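Local coordinates for galactokinase (Bifidobacterium longum subsp. infantis ATCC 15697 = JCM 1222 = DSM 20088, PDB 6TEQ), which binds 2-deoxy-2-fluoro-galactose and probably catalyses the ATP-dependent phosphorylation of galactose, as expected of a GHMP-family galactokinase, at residues L60-F65 against A403-A408; W103-T108 against E181-S186. All coordinates share one frame; numbering follows the deposited sequence.

Contact 1. Residues L60-F65 against A403-A408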
loop_
_atom_site.group_PDB
_atom_site.type_symbol
_atom_site.label_atom_id
_atom_site.label_comp_id
_atom_site.label_asym_id
_atom_site.label_seq_id
_atom_site.Cartn_x
_atom_site.Cartn_y
_atom_site.Cartn_z
ATOM N N LEU A 60 4.891 -6.020 -4.230
ATOM C CA LEU A 60 4.541 -7.372 -4.687
ATOM C C LEU A 60 4.921 -7.580 -6.155
ATOM O O LEU A 60 5.044 -6.639 -6.936
ATOM C CB LEU A 60 3.056 -7.603 -4.472
ATOM C CG LEU A 60 2.601 -7.781 -3.038
ATOM C CD1 LEU A 60 1.097 -7.736 -3.038
ATOM C CD2 LEU A 60 3.086 -9.112 -2.492
ATOM N N PRO A 61 5.021 -8.840 -6.618
ATOM C CA PRO A 61 5.174 -9.062 -8.041
ATOM C C PRO A 61 3.886 -8.742 -8.814
ATOM O O PRO A 61 3.917 -8.541 -10.017
ATOM C CB PRO A 61 5.424 -10.546 -8.106
ATOM C CG PRO A 61 4.919 -11.156 -6.831
ATOM C CD PRO A 61 5.070 -10.069 -5.811
ATOM N N HIS A 62 2.779 -8.705 -8.103
ATOM C CA HIS A 62 1.424 -8.453 -8.646
ATOM C C HIS A 62 1.357 -6.981 -9.039
ATOM O O HIS A 62 1.612 -6.097 -8.184
ATOM C CB HIS A 62 0.341 -8.727 -7.611
ATOM C CG HIS A 62 0.343 -10.146 -7.178
ATOM N ND1 HIS A 62 1.352 -10.630 -6.368
ATOM C CD2 HIS A 62 -0.485 -11.178 -7.463
ATOM C CE1 HIS A 62 1.158 -11.937 -6.191
ATOM N NE2 HIS A 62 0.012 -12.283 -6.819
ATOM N N ARG A 63 1.010 -6.688 -10.287
ATOM C CA ARG A 63 1.011 -5.345 -10.857
ATOM C C ARG A 63 -0.322 -5.041 -11.526
ATOM O O ARG A 63 -1.030 -5.994 -12.010
ATOM C CB ARG A 63 2.167 -5.179 -11.805
ATOM C CG ARG A 63 3.537 -5.339 -11.119
ATOM C CD ARG A 63 4.664 -5.713 -12.053
ATOM N NE ARG A 63 5.237 -4.623 -12.851
ATOM C CZ ARG A 63 6.107 -3.713 -12.428
ATOM N NH1 ARG A 63 6.513 -3.694 -11.172
ATOM N NH2 ARG A 63 6.608 -2.841 -13.289
ATOM N N THR A 64 -0.564 -3.738 -11.635
ATOM C CA THR A 64 -1.604 -3.168 -12.513
ATOM C C THR A 64 -0.858 -2.697 -13.766
ATOM O O THR A 64 0.069 -1.854 -13.630
ATOM C CB THR A 64 -2.340 -2.032 -11.835
ATOM O OG1 THR A 64 -3.042 -2.662 -10.773
ATOM C CG2 THR A 64 -3.296 -1.240 -12.707
ATOM N N PHE A 65 -1.339 -3.104 -14.929
ATOM C CA PHE A 65 -0.791 -2.756 -16.237
ATOM C C PHE A 65 -1.720 -1.787 -16.926
ATOM O O PHE A 65 -2.952 -1.952 -16.899
ATOM C CB PHE A 65 -0.635 -3.983 -17.135
ATOM C CG PHE A 65 0.433 -4.908 -16.624
ATOM C CD1 PHE A 65 0.149 -5.802 -15.622
ATOM C CD2 PHE A 65 1.655 -5.016 -17.266
ATOM C CE1 PHE A 65 1.146 -6.621 -15.136
ATOM C CE2 PHE A 65 2.667 -5.805 -16.755
ATOM C CZ PHE A 65 2.387 -6.637 -15.714
ATOM N N ALA A 403 -4.766 -16.725 -1.172
ATOM C CA ALA A 403 -3.385 -16.414 -0.851
ATOM C C ALA A 403 -2.675 -15.943 -2.102
ATOM O O ALA A 403 -3.185 -16.009 -3.193
ATOM C CB ALA A 403 -2.729 -17.633 -0.229
ATOM N N LEU A 404 -1.522 -15.331 -1.893
ATOM C CA LEU A 404 -0.707 -14.808 -3.011
ATOM C C LEU A 404 0.729 -15.167 -2.683
ATOM O O LEU A 404 1.146 -14.964 -1.541
ATOM C CB LEU A 404 -0.778 -13.268 -3.068
ATOM C CG LEU A 404 -2.013 -12.476 -3.441
ATOM C CD1 LEU A 404 -2.975 -12.515 -2.304
ATOM C CD2 LEU A 404 -1.568 -11.016 -3.689
ATOM N N PRO A 405 1.543 -15.592 -3.673
ATOM C CA PRO A 405 2.982 -15.633 -3.495
ATOM C C PRO A 405 3.484 -14.209 -3.292
ATOM O O PRO A 405 2.887 -13.258 -3.819
ATOM C CB PRO A 405 3.507 -16.220 -4.785
ATOM C CG PRO A 405 2.461 -15.837 -5.796
ATOM C CD PRO A 405 1.142 -15.905 -5.043
ATOM N N ALA A 406 4.568 -14.102 -2.555
ATOM C CA ALA A 406 5.078 -12.766 -2.198
ATOM C C ALA A 406 6.581 -12.822 -2.005
ATOM O O ALA A 406 7.080 -13.670 -1.301
ATOM C CB ALA A 406 4.349 -12.190 -1.014
ATOM N N PHE A 407 7.215 -11.777 -2.469
ATOM C CA PHE A 407 8.638 -11.497 -2.238
ATOM C C PHE A 407 8.811 -10.039 -2.621
ATOM O O PHE A 407 7.931 -9.487 -3.311
ATOM C CB PHE A 407 9.500 -12.437 -3.064
ATOM C CG PHE A 407 9.091 -12.541 -4.511
ATOM C CD1 PHE A 407 9.582 -11.679 -5.476
ATOM C CD2 PHE A 407 8.247 -13.588 -4.893
ATOM C CE1 PHE A 407 9.179 -11.823 -6.807
ATOM C CE2 PHE A 407 7.850 -13.729 -6.219
ATOM C CZ PHE A 407 8.317 -12.843 -7.175
ATOM N N ALA A 408 9.940 -9.486 -2.311
ATOM C CA ALA A 408 10.229 -8.083 -2.618
ATOM C C ALA A 408 10.583 -7.982 -4.096
ATOM O O ALA A 408 11.627 -8.489 -4.566
ATOM C CB ALA A 408 11.347 -7.582 -1.743
#

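Contact 2. Residues W103-T108 against E181-S186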
loop_
_atom_site.group_PDB
_atom_site.type_symbol
_atom_site.label_atom_id
_atom_site.label_comp_id
_atom_site.label_asym_id
_atom_site.label_seq_id
_atom_site.Cartn_x
_atom_site.Cartn_y
_atom_site.Cartn_z
ATOM N N TRP A 103 -14.651 4.635 -10.006
ATOM C CA TRP A 103 -13.235 4.159 -10.092
ATOM C C TRP A 103 -12.372 5.053 -11.030
ATOM O O TRP A 103 -11.128 5.141 -10.793
ATOM C CB TRP A 103 -13.196 2.693 -10.540
ATOM C CG TRP A 103 -13.383 2.479 -12.015
ATOM C CD1 TRP A 103 -14.558 2.240 -12.665
ATOM C CD2 TRP A 103 -12.364 2.385 -13.033
ATOM N NE1 TRP A 103 -14.337 2.022 -13.996
ATOM C CE2 TRP A 103 -13.008 2.151 -14.272
ATOM C CE3 TRP A 103 -10.996 2.556 -13.045
ATOM C CZ2 TRP A 103 -12.320 1.958 -15.463
ATOM C CZ3 TRP A 103 -10.307 2.394 -14.225
ATOM C CH2 TRP A 103 -10.961 2.171 -15.425
ATOM N N SER A 104 -12.954 5.627 -12.067
ATOM C CA SER A 104 -12.231 6.461 -13.055
ATOM C C SER A 104 -11.676 7.718 -12.401
ATOM O O SER A 104 -10.806 8.351 -12.956
ATOM C CB SER A 104 -13.080 6.818 -14.273
ATOM O OG SER A 104 -14.200 7.612 -13.931
ATOM N N ALA A 105 -12.153 8.063 -11.224
ATOM C CA ALA A 105 -11.610 9.222 -10.477
ATOM C C ALA A 105 -10.116 8.975 -10.213
ATOM O O ALA A 105 -9.380 9.945 -10.118
ATOM C CB ALA A 105 -12.354 9.384 -9.168
ATOM N N TYR A 106 -9.708 7.734 -9.980
ATOM C CA TYR A 106 -8.295 7.451 -9.618
ATOM C C TYR A 106 -7.340 7.785 -10.760
ATOM O O TYR A 106 -6.467 8.666 -10.605
ATOM C CB TYR A 106 -8.168 5.994 -9.153
ATOM C CG TYR A 106 -8.784 5.732 -7.789
ATOM C CD1 TYR A 106 -8.024 5.790 -6.641
ATOM C CD2 TYR A 106 -10.112 5.391 -7.653
ATOM C CE1 TYR A 106 -8.560 5.543 -5.398
ATOM C CE2 TYR A 106 -10.659 5.101 -6.404
ATOM C CZ TYR A 106 -9.877 5.165 -5.273
ATOM O OH TYR A 106 -10.344 4.914 -4.011
ATOM N N PRO A 107 -7.475 7.202 -11.990
ATOM C CA PRO A 107 -6.582 7.625 -13.060
ATOM C C PRO A 107 -6.835 9.071 -13.531
ATOM O O PRO A 107 -5.881 9.809 -13.785
ATOM C CB PRO A 107 -6.813 6.565 -14.173
ATOM C CG PRO A 107 -8.251 6.058 -13.929
ATOM C CD PRO A 107 -8.344 6.089 -12.406
ATOM N N THR A 108 -8.118 9.495 -13.651
ATOM C CA THR A 108 -8.387 10.839 -14.174
ATOM C C THR A 108 -7.746 11.836 -13.219
ATOM O O THR A 108 -7.215 12.875 -13.636
ATOM C CB THR A 108 -9.888 11.079 -14.266
ATOM O OG1 THR A 108 -10.432 10.006 -15.031
ATOM C CG2 THR A 108 -10.201 12.395 -14.903
ATOM N N GLU A 181 -8.148 13.720 -3.057
ATOM C CA GLU A 181 -8.913 14.919 -3.431
ATOM C C GLU A 181 -9.860 14.599 -4.576
ATOM O O GLU A 181 -10.917 15.212 -4.566
ATOM C CB GLU A 181 -8.007 16.089 -3.785
ATOM C CG GLU A 181 -7.098 16.537 -2.669
ATOM C CD GLU A 181 -6.414 17.876 -2.890
ATOM O OE1 GLU A 181 -6.941 18.711 -3.630
ATOM O OE2 GLU A 181 -5.397 18.113 -2.246
ATOM N N MET A 182 -9.470 13.765 -5.546
ATOM C CA MET A 182 -10.387 13.417 -6.668
ATOM C C MET A 182 -11.321 12.265 -6.252
ATOM O O MET A 182 -12.590 12.422 -6.373
ATOM C CB MET A 182 -9.682 13.051 -7.988
ATOM C CG MET A 182 -10.621 13.039 -9.178
ATOM S SD MET A 182 -11.687 14.543 -9.398
ATOM C CE MET A 182 -10.403 15.731 -9.821
ATOM N N ALA A 183 -10.771 11.153 -5.768
ATOM C CA ALA A 183 -11.559 9.956 -5.427
ATOM C C ALA A 183 -12.186 10.114 -4.028
ATOM O O ALA A 183 -13.154 9.374 -3.726
ATOM C CB ALA A 183 -10.721 8.740 -5.569
ATOM N N GLY A 184 -11.658 11.023 -3.194
ATOM C CA GLY A 184 -12.235 11.252 -1.860
ATOM C C GLY A 184 -11.887 10.138 -0.901
ATOM O O GLY A 184 -12.634 9.938 0.068
ATOM N N ALA A 185 -10.802 9.423 -1.187
ATOM C CA ALA A 185 -10.351 8.255 -0.410
ATOM C C ALA A 185 -9.126 8.695 0.376
ATOM O O ALA A 185 -8.079 8.918 -0.210
ATOM C CB ALA A 185 -10.025 7.110 -1.291
ATOM N N SER A 186 -9.259 8.771 1.672
ATOM C CA SER A 186 -8.185 9.223 2.580
ATOM C C SER A 186 -7.019 8.238 2.509
ATOM O O SER A 186 -7.248 7.001 2.669
ATOM C CB SER A 186 -8.711 9.307 3.958
ATOM O OG SER A 186 -7.732 9.837 4.795
#

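Contact 1. Residues L60-F65 against A403-A408
The imidazole of His62 meets Leu404 and Pro405 while its NE2 donates a hydrogen bond to the backbone O of Ile7, and its CE1 lies 3.2 Å from Pro405 O, close to the ring plane. This is a seam in the two-domain GHMP kinase fold: His62 lies on strand 54-70 of the large mixed sheet, whereas Leu404 belongs to the strand 402-404 region of the five-stranded sheet. With CG anti to its own carbonyl carbon (chi1 -62°), the His62 ring is carried toward Leu404, which covers one of its faces. Methyl CD2 of Leu404 sits over the middle of that face, 3.7 Å from the centroid and 9° off the normal, a CH-pi contact. A histidine suits the place because one flat group offers both a face to a leucine and an N-H to the backbone carbonyl of Ile7. An alanine here would probably leave Ile7 O without this donor and open a gap beside Leu404 CD2. Pro405 O, buried here, finds no hydrogen-bond donor, and the CE1-H at the ring edge may partly compensate. Beyond the histidine the joint is apolar. Leu60 sends its CD2 methyl to Ala406, with Leu60 CD2 3.6 Å from Ala406 CB; a small alanine lets the two chains come this near, their CA atoms being 6.0 Å apart. Leu60 CD1 reaches back to Leu404 CD2 at 4.3 Å. At the exposed end, Pro61, where the strand turns a corner, sets its CG over one face of the Phe407 ring, a CH-pi contact. Phe407 CG stands between the backbone N and the carbonyl carbon (chi1 48°), and Pro61 CG lies 4.2 Å from the ring centroid, with Phe407 CZ its nearest ring atom at 3.8 Å.

Contact 2. Residues W103-T108 against E181-S186
Buried apolar packing joins Ala105 and Tyr106, in the first turn of helix 105-116, to Met182 and Ala183, in the last turn of helix 165-183, both in the GHMP kinase N-terminal domain. Two alanines make the close approach possible: Ala105 and Ala183 bring their CA atoms to 5.1 Å, and Ala105 CB touches Ala183 CB at 4.0 Å. Small side chains suit backbones this near. The Ala183 methyl also serves Tyr106, standing over the middle of one ring face, 3.7 Å from the centroid and 12° off the normal, a CH-pi contact. The phenol ring lies beneath that methyl with Trp103 O at its edge, in the ring plane, and Tyr106 OH extends to Ala185, 3.5 Å from its CB. On the other flank Met182, its CG anti to the backbone N (chi1 -166°), lays that methylene 3.5 Å from Ala105 O; a flexible, unbranched side chain can follow the surface of Ala105. Tyr106 O, for its part, is hydrogen-bonded to Ser178 OG, a polar tie between the same two helices. At the start of helix 105-116, Ser104 O accepts both Thr108 N and Thr108 OG1, the hydroxyl 2.7 Å away and above the carbonyl plane. The other helix ends where Gly184 takes a positive phi of 75°, easiest for glycine, and turns the chain to Ala185. The Tyr106 side chain is about 4 Å from that of Ser142, an ADP and magnesium ligand, and Ala185 about 4 Å from Glu179, a magnesium ligand; neither is bound here, but this packing borders the nucleotide site of the GHMP kinase fold.

Overall arrangement
Contact 2 is nested along the chain inside the long loop that contact 1 closes: 60-65 comes first, then 103-108 and 181-186, and finally 403-408. The centres of the two contacts lie about 23 Å apart and their nearest atoms about 8 Å, without touching. Contact 1 joins strand 54-70 of the large sheet to strand 402-404 of the five-stranded sheet; contact 2 packs helix 105-116 on helix 165-183. Helix 141-156 is touched from both regions, at Ala144 by Thr64 of segment 60-65 and at Thr146 by Tyr106. Contact 1 thus joins early and late parts of the chain, whereas contact 2 borders the ADP and magnesium site, with the sugar pocket nearby.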